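Xylosidase (Xanthomonas axonopodis pv. citri, PDB 6XN2) probably hydrolyses xylosidic bonds in xylan-derived oligosaccharides as a family 43 glycoside hydrolase, and binds xylose units in its pocket. Local coordinates at residues R108-W112 and A158-P162; F142-V146 and P162-S168; V173-D177 and Q263-Y268; P208-A214 and P245-D249; R234-D240 and Y289-Y294. All coordinates share one frame; numbering follows the deposited sequence.

In the fold
The chain is almost all strand and loop, as in the five-bladed beta-propeller of family 43. Contacts 1 and 2 touch and share Pro162, with centres about 11 Å apart. Both lie at the sheet of strand 142-149; contact 1 joins two loops, contact 2 a loop and that strand. They cross along the chain and close before the other three open. Contacts 3 and 5, centres about 15 Å apart, lie on two neighbouring blades, continuous as one eight-stranded mixed sheet. Contact 5 pairs their last strands. Contact 3 ties the end of strand 172-175, first of one blade, to hairpin 257-273 in the next. Contact 4 joins surface loops beside contact 5. Contact 5 alternates with contacts 3 and 4.

Contact 1. Residues R108-W112 and A158-P162; sequences RDVPW and AEPQP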
# COMPACT_ATOMS: atom_id res chain seq x y z
N ARG A 108 -21.73 -1.71 0.70
CA ARG A 108 -23.16 -1.38 0.57
C ARG A 108 -23.42 0.13 0.73
O ARG A 108 -24.41 0.58 0.20
CB ARG A 108 -23.94 -2.24 1.57
CG ARG A 108 -23.97 -1.68 2.98
CD ARG A 108 -24.94 -2.40 3.88
NE ARG A 108 -24.62 -3.80 3.97
CZ ARG A 108 -23.99 -4.30 5.00
NH1 ARG A 108 -23.69 -5.58 5.04
NH2 ARG A 108 -23.66 -3.50 5.98
N ASP A 109 -22.58 0.87 1.46
CA ASP A 109 -22.72 2.33 1.65
C ASP A 109 -21.86 3.10 0.66
O ASP A 109 -21.75 4.29 0.79
CB ASP A 109 -22.46 2.70 3.10
CG ASP A 109 -23.49 2.07 4.02
OD1 ASP A 109 -24.64 2.12 3.67
OD2 ASP A 109 -23.10 1.53 5.03
N VAL A 110 -21.24 2.39 -0.28
CA VAL A 110 -20.46 3.03 -1.38
C VAL A 110 -21.29 2.85 -2.65
O VAL A 110 -21.18 1.83 -3.27
CB VAL A 110 -19.06 2.42 -1.52
CG1 VAL A 110 -18.27 3.14 -2.59
CG2 VAL A 110 -18.32 2.45 -0.21
N PRO A 111 -22.11 3.84 -3.03
CA PRO A 111 -23.03 3.71 -4.14
C PRO A 111 -22.40 3.39 -5.49
O PRO A 111 -22.99 2.70 -6.24
CB PRO A 111 -23.69 5.09 -4.22
CG PRO A 111 -23.51 5.65 -2.86
CD PRO A 111 -22.16 5.15 -2.42
N TRP A 112 -21.21 3.92 -5.74
CA TRP A 112 -20.58 3.72 -7.04
C TRP A 112 -19.88 2.36 -7.15
O TRP A 112 -19.55 1.92 -8.25
CB TRP A 112 -19.58 4.85 -7.33
CG TRP A 112 -18.39 4.89 -6.40
CD1 TRP A 112 -18.27 5.64 -5.26
CD2 TRP A 112 -17.16 4.17 -6.54
NE1 TRP A 112 -17.04 5.42 -4.68
CE2 TRP A 112 -16.35 4.52 -5.44
CE3 TRP A 112 -16.67 3.25 -7.48
CZ2 TRP A 112 -15.07 3.99 -5.26
CZ3 TRP A 112 -15.41 2.72 -7.29
CH2 TRP A 112 -14.62 3.09 -6.20
N ALA A 158 -18.93 7.47 2.96
CA ALA A 158 -18.32 7.45 1.62
C ALA A 158 -19.01 8.43 0.69
O ALA A 158 -20.18 8.60 0.80
CB ALA A 158 -18.38 6.06 1.06
N GLU A 159 -18.24 9.01 -0.22
CA GLU A 159 -18.78 9.87 -1.23
C GLU A 159 -19.54 9.00 -2.23
O GLU A 159 -19.19 7.88 -2.46
CB GLU A 159 -17.69 10.63 -1.95
CG GLU A 159 -16.99 11.66 -1.09
CD GLU A 159 -17.84 12.86 -0.77
OE1 GLU A 159 -18.59 13.28 -1.64
OE2 GLU A 159 -17.76 13.38 0.35
N PRO A 160 -20.59 9.54 -2.83
CA PRO A 160 -21.42 8.85 -3.79
C PRO A 160 -20.69 8.43 -5.06
O PRO A 160 -21.06 7.47 -5.63
CB PRO A 160 -22.46 9.88 -4.14
CG PRO A 160 -21.90 11.16 -3.73
CD PRO A 160 -21.12 10.87 -2.53
N GLN A 161 -19.69 9.19 -5.47
CA GLN A 161 -18.92 8.89 -6.67
C GLN A 161 -17.44 8.74 -6.32
O GLN A 161 -17.00 9.25 -5.29
CB GLN A 161 -19.10 9.99 -7.72
CG GLN A 161 -20.47 10.01 -8.36
CD GLN A 161 -20.84 11.37 -8.94
OE1 GLN A 161 -19.97 12.15 -9.35
NE2 GLN A 161 -22.13 11.65 -8.97
N PRO A 162 -16.67 8.09 -7.18
CA PRO A 162 -15.25 7.97 -6.92
C PRO A 162 -14.48 9.24 -7.24
O PRO A 162 -14.99 10.14 -7.82
CB PRO A 162 -14.83 6.85 -7.86
CG PRO A 162 -15.76 6.93 -8.96
CD PRO A 162 -17.07 7.35 -8.36
O HOH W 1 -16.65 6.84 -2.11
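The two loops run in the same direction, with Pro111 CA 5.4 Å from Pro160 CA, and no direct hydrogen bond joins them. Trp112 carries the contact. Its CG lies between the backbone N and the carbonyl carbon (chi1 65°), which turns the indole to the 158-162 loop. Pro162 lies over one face of the indole. Its CD is 3.6 Å from the centroid of the five-membered ring of Trp112, a CH-pi contact only 21° off the ring normal. Pro162 CB reaches further across the same face and sits above the middle of the indole. Val110 CG1 lies on the opposite face, toward the rim, so the indole is held between a valine and a proline. The edge is polar. The carbonyl oxygens of Glu159 and Pro160 lie near the ring plane, and Pro160 O is 3.4 Å from Trp112 CD1. Trp112 NE1 donates to a water at 3.0 Å, and this water donates to Glu159 O at 2.8 Å. The water thus serves the indole N-H and the loop carbonyl at once. Earlier in both segments, Val110 CG2 meets Ala158 CB at 3.8 Å. This surface contact sits where two sheets meet. Trp112 lies on Phe133 and Ala135 of strand 128-136 and on Gln143 of strand 142-149. Val110 and Ala158 touch Leu105 of strand 99-106, in the preceding sheet.

Contact 2. Residues F142-V146 and P162-S168; sequences FQIGV and PIAGTYS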
# COMPACT_ATOMS: atom_id res chain seq x y z
N PHE A 142 -11.83 -0.78 -11.70
CA PHE A 142 -11.39 -0.22 -10.42
C PHE A 142 -11.30 1.30 -10.49
O PHE A 142 -10.87 1.87 -11.49
CB PHE A 142 -10.02 -0.76 -10.01
CG PHE A 142 -10.07 -2.06 -9.25
CD1 PHE A 142 -10.71 -2.15 -8.03
CD2 PHE A 142 -9.43 -3.19 -9.74
CE1 PHE A 142 -10.75 -3.33 -7.32
CE2 PHE A 142 -9.45 -4.38 -9.04
CZ PHE A 142 -10.11 -4.44 -7.82
N GLN A 143 -11.59 1.95 -9.39
CA GLN A 143 -11.44 3.37 -9.20
C GLN A 143 -11.19 3.60 -7.71
O GLN A 143 -11.32 2.74 -6.91
CB GLN A 143 -12.62 4.19 -9.70
CG GLN A 143 -12.54 4.64 -11.13
CD GLN A 143 -13.51 5.75 -11.46
OE1 GLN A 143 -14.60 5.50 -11.83
NE2 GLN A 143 -13.09 6.95 -11.32
N ILE A 144 -10.80 4.79 -7.36
CA ILE A 144 -10.49 5.10 -5.99
C ILE A 144 -11.52 6.07 -5.46
O ILE A 144 -11.74 7.12 -6.04
CB ILE A 144 -9.07 5.68 -5.87
CG1 ILE A 144 -8.06 4.59 -6.23
CG2 ILE A 144 -8.83 6.21 -4.46
CD1 ILE A 144 -6.68 5.09 -6.38
N GLY A 145 -12.18 5.68 -4.37
CA GLY A 145 -13.14 6.54 -3.72
C GLY A 145 -12.60 7.06 -2.40
O GLY A 145 -11.53 6.63 -1.95
N VAL A 146 -13.31 7.98 -1.78
CA VAL A 146 -12.91 8.46 -0.47
C VAL A 146 -14.13 8.52 0.45
O VAL A 146 -15.27 8.67 -0.01
CB VAL A 146 -12.18 9.84 -0.56
CG1 VAL A 146 -13.14 10.93 -1.04
CG2 VAL A 146 -11.54 10.23 0.77
N PRO A 162 -16.67 8.09 -7.18
CA PRO A 162 -15.25 7.97 -6.92
C PRO A 162 -14.48 9.24 -7.24
O PRO A 162 -14.99 10.14 -7.82
CB PRO A 162 -14.83 6.85 -7.86
CG PRO A 162 -15.76 6.93 -8.96
CD PRO A 162 -17.07 7.35 -8.36
N ILE A 163 -13.23 9.30 -6.86
CA ILE A 163 -12.46 10.47 -7.13
C ILE A 163 -12.20 10.61 -8.62
O ILE A 163 -11.71 9.72 -9.23
CB ILE A 163 -11.15 10.46 -6.37
CG1 ILE A 163 -11.43 10.41 -4.88
CG2 ILE A 163 -10.33 11.67 -6.73
CD1 ILE A 163 -10.25 10.10 -4.02
N ALA A 164 -12.54 11.75 -9.19
CA ALA A 164 -12.32 11.93 -10.59
C ALA A 164 -10.85 11.96 -10.89
O ALA A 164 -10.13 12.58 -10.21
CB ALA A 164 -12.97 13.20 -11.08
N GLY A 165 -10.45 11.28 -11.93
CA GLY A 165 -9.08 11.24 -12.31
C GLY A 165 -8.38 10.02 -11.76
O GLY A 165 -7.23 9.84 -12.00
N THR A 166 -9.11 9.23 -10.99
CA THR A 166 -8.55 8.05 -10.44
C THR A 166 -9.04 6.85 -11.19
O THR A 166 -10.01 6.86 -11.84
CB THR A 166 -8.79 7.86 -8.95
OG1 THR A 166 -10.15 7.60 -8.70
CG2 THR A 166 -8.35 9.06 -8.21
N TYR A 167 -8.21 5.86 -11.11
CA TYR A 167 -8.34 4.57 -11.73
C TYR A 167 -7.36 3.60 -11.07
O TYR A 167 -6.69 4.03 -10.13
CB TYR A 167 -8.06 4.69 -13.21
CG TYR A 167 -6.81 5.40 -13.56
CD1 TYR A 167 -6.78 6.74 -13.70
CD2 TYR A 167 -5.68 4.72 -13.81
CE1 TYR A 167 -5.66 7.40 -14.03
CE2 TYR A 167 -4.55 5.37 -14.16
CZ TYR A 167 -4.55 6.72 -14.26
OH TYR A 167 -3.45 7.40 -14.59
N SER A 168 -7.44 2.28 -11.38
CA SER A 168 -6.55 1.28 -10.81
C SER A 168 -6.74 1.24 -9.28
O SER A 168 -7.81 1.59 -8.77
CB SER A 168 -5.09 1.57 -11.19
OG SER A 168 -4.25 0.45 -10.95
O HOH W 2 -9.36 0.76 -13.40
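A type II beta turn from Ile163 to Thr166 lies against strand 142-149, with Thr166 and Ile163 meeting Ile144. Thr166 OG1 sits between the backbone N and the carbonyl carbon (chi1 69°), a position that serves two bonds. It donates to Ile163 O at 2.7 Å and accepts from Ile144 N at 3.2 Å. Ile163 O also takes the Thr166 N-H, so two donors of one residue close the turn on it. In return, Ile163 N donates to Ile144 O at 2.8 Å, in the carbonyl plane. Ile144 therefore uses both its N-H and its carbonyl on the turn. The segment 162-168 belongs to the connection that leaves the four-stranded sheet after strand 157-158 and runs on to strand 172-175 of the next blade of the propeller. The extended side chain of Gln143 reaches over to this connection. Its NE2 donates to Thr166 O at 3.1 Å, approaching from above the carbonyl plane with an N-H...O angle of 136°. Its OE1 accepts from Arg137, which leaves the amide fixed at both ends. Pro162 CG rests 3.4 Å from Gln143 OE1. On the apolar side, Ile163 CD1 touches Val146 CB at 4.0 Å and also approaches Ile144 CG2. The connection stays close at its far end. Ser168 N makes a weak bond to Phe142 O, and a water that donates to Phe142 O at 2.7 Å also bridges the two. The Phe142 ring meets Trp118 and touches Ile169, both of which line the xylose pocket.

Contact 3. Residues V173-D177 and Q263-Y268; sequences VLADD and QHAGRY
Asp176 reaches across to Gln263 and Tyr268 with its carboxylate. CG is anti to the backbone N (chi1 -165°), which carries the group toward the hairpin. CB itself comes no nearer than 4.2 Å to Gln263 OE1. CG lies 3.3 Å from Tyr268 OH. OD2 makes the main bond: Tyr268 OH donates to it at 2.5 Å, on the syn lone pair, a short bond. The carboxylate plane stands 57° from the phenol ring, and OD2 sits at the ring edge. OD1 is used within its own turn, where it accepts from Asp178 N to form an Asx turn. Its nearest atom on the hairpin is Gln263 OE1 at 3.4 Å, but both are acceptors. Gln263 OE1 takes two donors of its own. Asp177 N bonds to it at 2.9 Å, in the carbonyl plane and on a lone pair. A water also donates to it at 2.5 Å and links it to Ala175 O. The Asp177 carboxylate passes alongside the Gln263 amide in the reverse direction. Leu174 CD2 meets the edge of Tyr268 at CE2, 4.0 Å away. Gln263 and Tyr268 stand on the two arms of a beta-hairpin with a type I' turn from His264 to Arg267. The contact joins the first strand of one blade to the hairpin of the first two strands of the next, consistent with a family 43 beta-propeller.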
# COMPACT_ATOMS: atom_id res chain seq x y z
N VAL A 173 -1.71 8.10 0.48
CA VAL A 173 -1.74 9.56 0.59
C VAL A 173 -0.64 10.06 1.51
O VAL A 173 -0.64 9.78 2.71
CB VAL A 173 -3.10 10.06 1.09
CG1 VAL A 173 -3.05 11.56 1.29
CG2 VAL A 173 -4.18 9.69 0.10
N LEU A 174 0.30 10.80 0.93
CA LEU A 174 1.41 11.35 1.69
C LEU A 174 1.08 12.73 2.25
O LEU A 174 0.77 13.66 1.50
CB LEU A 174 2.66 11.43 0.81
CG LEU A 174 3.79 12.30 1.36
CD1 LEU A 174 4.39 11.69 2.62
CD2 LEU A 174 4.86 12.56 0.31
N ALA A 175 1.20 12.84 3.56
CA ALA A 175 1.07 14.14 4.23
C ALA A 175 2.48 14.73 4.22
O ALA A 175 3.24 14.41 5.09
CB ALA A 175 0.56 13.97 5.63
N ASP A 176 2.76 15.62 3.26
CA ASP A 176 4.09 16.21 3.12
C ASP A 176 4.35 17.16 4.28
O ASP A 176 3.41 17.71 4.85
CB ASP A 176 4.20 16.94 1.78
CG ASP A 176 5.65 17.26 1.40
OD1 ASP A 176 6.36 17.90 2.21
OD2 ASP A 176 6.07 16.87 0.29
N ASP A 177 5.59 17.34 4.64
CA ASP A 177 5.98 18.22 5.72
C ASP A 177 5.60 19.66 5.44
O ASP A 177 5.43 20.41 6.34
CB ASP A 177 7.47 18.17 5.94
CG ASP A 177 7.90 16.99 6.73
OD1 ASP A 177 7.08 16.42 7.44
OD2 ASP A 177 9.07 16.63 6.65
N GLN A 263 8.88 10.46 4.09
CA GLN A 263 9.94 11.42 4.11
C GLN A 263 10.93 11.15 5.22
O GLN A 263 10.56 10.87 6.31
CB GLN A 263 9.39 12.84 4.29
CG GLN A 263 8.74 13.43 3.08
CD GLN A 263 8.30 14.85 3.29
OE1 GLN A 263 7.30 15.09 3.85
NE2 GLN A 263 9.07 15.78 2.82
N HIS A 264 12.20 11.27 4.90
CA HIS A 264 13.24 11.07 5.85
C HIS A 264 14.48 11.72 5.35
O HIS A 264 14.81 11.60 4.20
CB HIS A 264 13.50 9.60 6.05
CG HIS A 264 14.69 9.32 6.88
ND1 HIS A 264 14.69 9.50 8.23
CD2 HIS A 264 15.93 8.94 6.54
CE1 HIS A 264 15.87 9.20 8.70
NE2 HIS A 264 16.65 8.86 7.70
N ALA A 265 15.15 12.45 6.22
CA ALA A 265 16.40 13.10 5.91
C ALA A 265 16.41 13.93 4.65
O ALA A 265 17.35 13.90 3.91
CB ALA A 265 17.51 12.08 5.87
N GLY A 266 15.36 14.68 4.42
CA GLY A 266 15.29 15.54 3.27
C GLY A 266 15.10 14.89 1.94
O GLY A 266 15.31 15.50 0.95
N ARG A 267 14.73 13.62 1.96
CA ARG A 267 14.50 12.91 0.70
C ARG A 267 13.16 12.20 0.78
O ARG A 267 12.65 12.00 1.86
CB ARG A 267 15.61 11.90 0.48
CG ARG A 267 16.82 12.49 -0.23
CD ARG A 267 17.20 11.65 -1.42
NE ARG A 267 18.03 12.51 -2.23
CZ ARG A 267 18.29 12.33 -3.51
NH1 ARG A 267 17.80 11.28 -4.15
NH2 ARG A 267 19.07 13.18 -4.14
N TYR A 268 12.60 11.92 -0.39
CA TYR A 268 11.37 11.15 -0.49
C TYR A 268 11.73 9.71 -0.80
O TYR A 268 12.54 9.45 -1.68
CB TYR A 268 10.45 11.72 -1.56
CG TYR A 268 9.94 13.10 -1.22
CD1 TYR A 268 10.66 14.23 -1.58
CD2 TYR A 268 8.75 13.27 -0.53
CE1 TYR A 268 10.20 15.50 -1.25
CE2 TYR A 268 8.27 14.54 -0.21
CZ TYR A 268 9.01 15.65 -0.57
OH TYR A 268 8.54 16.90 -0.25
O HOH W 3 6.16 13.49 5.42

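Contact 4. Residues P208-A214 and P245-D249; sequences PVGDAPA and PLRAD
Leu246 O is gripped by two donors, one of them from Ala214 across the contact. Ala214 N gives it a nearly straight bond of 2.9 Å (170°). A water donates to Leu246 O at 2.8 Å, and it bonds to Ala214 O as well. Pro213 CA adds a CA-H...O contact to Leu246 O. Further along, Ala248 N donates to Ala212 O at 2.8 Å, nearly along the C=O axis. Asp249 N then bonds to Gly210 O, in the carbonyl plane and on a lone pair. These bonds join the loop between strands 200-201 and 218-221, with its type II' turn from Val209 to Ala212, to the loop between strands 234-239 and 257-264. The backbone of Leu246 also bonds to Ile238. Pro213 and Arg247 form a single beta bridge. Ala248 is closely fitted: its CB lies 3.2 Å from both Pro208 O and Ala212 O. The charged groups are on the outer side. Within 245-249, Arg247 makes a side-on salt bridge to Asp249, NE to OD1 at 2.9 Å and NH2 to OD2 at 3.0 Å. Each oxygen uses its syn lone pair, and both lie close to the guanidinium plane. Asp249 CG is placed between its own N and carbonyl carbon (chi1 60°), which turns the carboxylate toward Arg247. One face of the guanidinium lies over Asp211 CA and CB. The Arg247 charge probably eases the closeness of the Asp249 carboxylate to the partly negative Gly210 O, while backbone bonds set the register.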
# COMPACT_ATOMS: atom_id res chain seq x y z
N PRO A 208 3.48 -2.94 -20.86
CA PRO A 208 4.61 -2.88 -21.76
C PRO A 208 5.55 -4.07 -21.61
O PRO A 208 5.58 -4.68 -20.57
CB PRO A 208 5.31 -1.60 -21.35
CG PRO A 208 4.82 -1.31 -20.01
CD PRO A 208 3.47 -1.84 -19.91
N VAL A 209 6.32 -4.38 -22.63
CA VAL A 209 7.23 -5.50 -22.59
C VAL A 209 8.62 -5.17 -23.05
O VAL A 209 8.83 -4.17 -23.67
CB VAL A 209 6.75 -6.67 -23.48
CG1 VAL A 209 5.44 -7.21 -22.98
CG2 VAL A 209 6.61 -6.23 -24.91
N GLY A 210 9.56 -6.02 -22.69
CA GLY A 210 10.92 -5.89 -23.17
C GLY A 210 11.60 -4.61 -22.74
O GLY A 210 11.62 -4.30 -21.55
N ASP A 211 12.14 -3.88 -23.70
CA ASP A 211 12.86 -2.64 -23.49
C ASP A 211 12.03 -1.41 -23.27
O ASP A 211 12.54 -0.39 -23.01
CB ASP A 211 13.89 -2.39 -24.58
CG ASP A 211 13.29 -2.14 -25.92
OD1 ASP A 211 12.26 -2.67 -26.21
OD2 ASP A 211 13.89 -1.42 -26.69
N ALA A 212 10.74 -1.54 -23.43
CA ALA A 212 9.84 -0.42 -23.16
C ALA A 212 9.85 -0.13 -21.67
O ALA A 212 9.93 -1.06 -20.86
CB ALA A 212 8.43 -0.74 -23.63
N PRO A 213 9.79 1.13 -21.31
CA PRO A 213 9.82 1.42 -19.89
C PRO A 213 8.68 0.80 -19.16
O PRO A 213 7.60 0.85 -19.61
CB PRO A 213 9.64 2.93 -19.86
CG PRO A 213 10.17 3.39 -21.14
CD PRO A 213 9.89 2.33 -22.13
N ALA A 214 8.92 0.30 -17.98
CA ALA A 214 7.84 -0.23 -17.21
C ALA A 214 6.93 0.89 -16.74
O ALA A 214 7.34 1.99 -16.53
CB ALA A 214 8.35 -0.98 -16.01
N PRO A 245 15.18 4.78 -16.96
CA PRO A 245 13.94 4.22 -16.44
C PRO A 245 13.93 2.71 -16.42
O PRO A 245 14.41 2.09 -17.32
CB PRO A 245 12.91 4.73 -17.42
CG PRO A 245 13.46 6.02 -17.85
CD PRO A 245 14.90 5.78 -18.00
N LEU A 246 13.31 2.13 -15.41
CA LEU A 246 13.27 0.70 -15.33
C LEU A 246 12.55 0.09 -16.51
O LEU A 246 11.58 0.59 -16.96
CB LEU A 246 12.69 0.24 -14.02
CG LEU A 246 13.46 0.61 -12.76
CD1 LEU A 246 12.83 0.09 -11.50
CD2 LEU A 246 14.89 0.18 -12.82
N ARG A 247 13.05 -1.02 -16.99
CA ARG A 247 12.49 -1.70 -18.13
C ARG A 247 11.37 -2.61 -17.76
O ARG A 247 11.33 -3.14 -16.71
CB ARG A 247 13.54 -2.54 -18.82
CG ARG A 247 14.59 -1.78 -19.57
CD ARG A 247 15.80 -2.64 -19.81
NE ARG A 247 15.53 -3.79 -20.62
CZ ARG A 247 15.93 -3.94 -21.87
NH1 ARG A 247 16.61 -2.99 -22.44
NH2 ARG A 247 15.64 -5.01 -22.54
N ALA A 248 10.47 -2.81 -18.69
CA ALA A 248 9.35 -3.67 -18.49
C ALA A 248 9.73 -5.07 -18.22
O ALA A 248 9.05 -5.75 -17.55
CB ALA A 248 8.47 -3.64 -19.68
N ASP A 249 10.86 -5.49 -18.76
CA ASP A 249 11.34 -6.82 -18.54
C ASP A 249 12.20 -7.00 -17.29
O ASP A 249 12.75 -8.03 -17.10
CB ASP A 249 12.02 -7.39 -19.78
CG ASP A 249 13.18 -6.60 -20.23
OD1 ASP A 249 13.67 -5.75 -19.49
OD2 ASP A 249 13.62 -6.83 -21.34
O HOH W 4 10.15 2.82 -16.13

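Contact 5. Residues R234-D240 and Y289-Y294; sequences REVVILD and YGPFTY
Strands 234-239 and 292-299 pair in parallel, joining the last strands of two adjacent blades of the propeller, and Val237 to Leu239 meet Phe292 to Tyr294 tightly. Phe292 N donates to Val237 O, Leu239 N to Phe292 O at 2.7 Å, and Tyr294 N to Leu239 O at 2.8 Å. These bonds zigzag between the strands. On the buried face, Val236 CG1 touches Phe292 CD1 at 3.5 Å, and Phe292 also packs on Tyr268 and Leu270. On the other face, Leu239 CD1 rests 3.7 Å from Pro291 CB, which follows a cis peptide bond. Beyond the paired residues, a water links Asp240 O to Thr293 OG1. The pairing is looser toward Tyr289. There two waters fill in for direct bonds: both donate to Tyr289 O; one also donates to Glu235 O, the other accepts from Val237 N. Tyr289 OH is bonded to Glu231, which helps fix the ring. At the Tyr289 end the extended Arg234 chain lays its guanidinium flat on the Tyr289 ring, planes 7° apart, with Arg234 CZ 3.4 Å from Tyr289 CE1.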
# COMPACT_ATOMS: atom_id res chain seq x y z
N ARG A 234 0.17 12.28 -12.65
CA ARG A 234 1.31 12.14 -13.52
C ARG A 234 1.95 10.81 -13.27
O ARG A 234 1.77 10.23 -12.25
CB ARG A 234 2.31 13.22 -13.24
CG ARG A 234 1.77 14.60 -13.06
CD ARG A 234 2.90 15.59 -12.90
NE ARG A 234 2.48 16.84 -12.28
CZ ARG A 234 3.30 17.72 -11.74
NH1 ARG A 234 4.60 17.51 -11.72
NH2 ARG A 234 2.83 18.81 -11.20
N GLU A 235 2.73 10.34 -14.22
CA GLU A 235 3.40 9.09 -13.98
C GLU A 235 4.61 9.34 -13.14
O GLU A 235 5.25 10.32 -13.29
CB GLU A 235 3.85 8.43 -15.27
CG GLU A 235 4.34 7.01 -15.05
CD GLU A 235 4.59 6.24 -16.29
OE1 GLU A 235 5.01 6.85 -17.27
OE2 GLU A 235 4.40 5.05 -16.29
N VAL A 236 4.84 8.45 -12.19
CA VAL A 236 6.04 8.49 -11.36
C VAL A 236 7.10 7.60 -12.00
O VAL A 236 6.86 6.42 -12.23
CB VAL A 236 5.79 7.98 -9.93
CG1 VAL A 236 7.08 8.02 -9.13
CG2 VAL A 236 4.69 8.80 -9.25
N VAL A 237 8.26 8.17 -12.30
CA VAL A 237 9.32 7.44 -12.98
C VAL A 237 10.34 6.88 -12.00
O VAL A 237 10.81 7.59 -11.11
CB VAL A 237 10.06 8.34 -14.00
CG1 VAL A 237 11.23 7.59 -14.62
CG2 VAL A 237 9.09 8.82 -15.08
N ILE A 238 10.68 5.60 -12.16
CA ILE A 238 11.72 4.98 -11.35
C ILE A 238 12.95 4.67 -12.21
O ILE A 238 12.84 3.98 -13.22
CB ILE A 238 11.24 3.69 -10.67
CG1 ILE A 238 9.92 3.92 -9.92
CG2 ILE A 238 12.30 3.17 -9.72
CD1 ILE A 238 9.32 2.64 -9.35
N LEU A 239 14.10 5.19 -11.81
CA LEU A 239 15.32 5.06 -12.60
C LEU A 239 16.28 4.04 -12.00
O LEU A 239 16.24 3.77 -10.80
CB LEU A 239 16.03 6.42 -12.70
CG LEU A 239 15.21 7.63 -13.16
CD1 LEU A 239 15.96 8.90 -12.85
CD2 LEU A 239 14.90 7.53 -14.65
N ASP A 240 17.16 3.49 -12.84
CA ASP A 240 18.20 2.59 -12.35
C ASP A 240 19.45 3.37 -11.98
O ASP A 240 19.45 4.60 -11.96
CB ASP A 240 18.53 1.49 -13.38
CG ASP A 240 19.08 2.03 -14.70
OD1 ASP A 240 19.52 3.20 -14.77
OD2 ASP A 240 19.09 1.26 -15.68
N TYR A 289 7.21 14.07 -6.68
CA TYR A 289 6.89 13.65 -8.02
C TYR A 289 7.95 12.79 -8.67
O TYR A 289 7.74 12.28 -9.73
CB TYR A 289 6.69 14.87 -8.89
CG TYR A 289 5.47 15.68 -8.58
CD1 TYR A 289 4.26 15.34 -9.05
CD2 TYR A 289 5.56 16.80 -7.82
CE1 TYR A 289 3.15 16.08 -8.76
CE2 TYR A 289 4.47 17.54 -7.53
CZ TYR A 289 3.27 17.18 -8.01
OH TYR A 289 2.16 17.93 -7.71
N GLY A 290 9.07 12.61 -8.03
CA GLY A 290 10.18 11.88 -8.63
C GLY A 290 10.92 12.76 -9.61
O GLY A 290 10.78 13.99 -9.56
N PRO A 291 11.70 12.15 -10.52
CA PRO A 291 11.92 10.70 -10.64
C PRO A 291 12.67 10.10 -9.45
O PRO A 291 13.52 10.76 -8.85
CB PRO A 291 12.74 10.56 -11.93
CG PRO A 291 13.39 11.87 -12.11
CD PRO A 291 12.42 12.89 -11.58
N PHE A 292 12.32 8.86 -9.12
CA PHE A 292 12.92 8.13 -8.01
C PHE A 292 14.00 7.18 -8.49
O PHE A 292 13.75 6.36 -9.38
CB PHE A 292 11.85 7.34 -7.24
CG PHE A 292 10.91 8.20 -6.46
CD1 PHE A 292 9.78 8.75 -7.06
CD2 PHE A 292 11.13 8.46 -5.12
CE1 PHE A 292 8.91 9.55 -6.34
CE2 PHE A 292 10.27 9.26 -4.39
CZ PHE A 292 9.16 9.80 -5.00
N THR A 293 15.17 7.25 -7.88
CA THR A 293 16.26 6.32 -8.25
C THR A 293 16.22 5.06 -7.38
O THR A 293 16.31 5.18 -6.19
CB THR A 293 17.64 6.95 -8.14
OG1 THR A 293 17.68 8.09 -8.99
CG2 THR A 293 18.73 5.99 -8.53
N TYR A 294 16.13 3.91 -8.01
CA TYR A 294 16.10 2.63 -7.33
C TYR A 294 17.24 2.47 -6.37
O TYR A 294 18.35 2.75 -6.70
CB TYR A 294 16.16 1.49 -8.34
CG TYR A 294 16.16 0.11 -7.71
CD1 TYR A 294 15.01 -0.50 -7.37
CD2 TYR A 294 17.32 -0.54 -7.46
CE1 TYR A 294 14.99 -1.73 -6.80
CE2 TYR A 294 17.32 -1.77 -6.88
CZ TYR A 294 16.15 -2.36 -6.56
OH TYR A 294 16.13 -3.57 -6.00
O HOH W 5 5.68 12.68 -11.65
O HOH W 6 9.03 10.88 -11.84
O HOH W 7 19.08 7.68 -11.37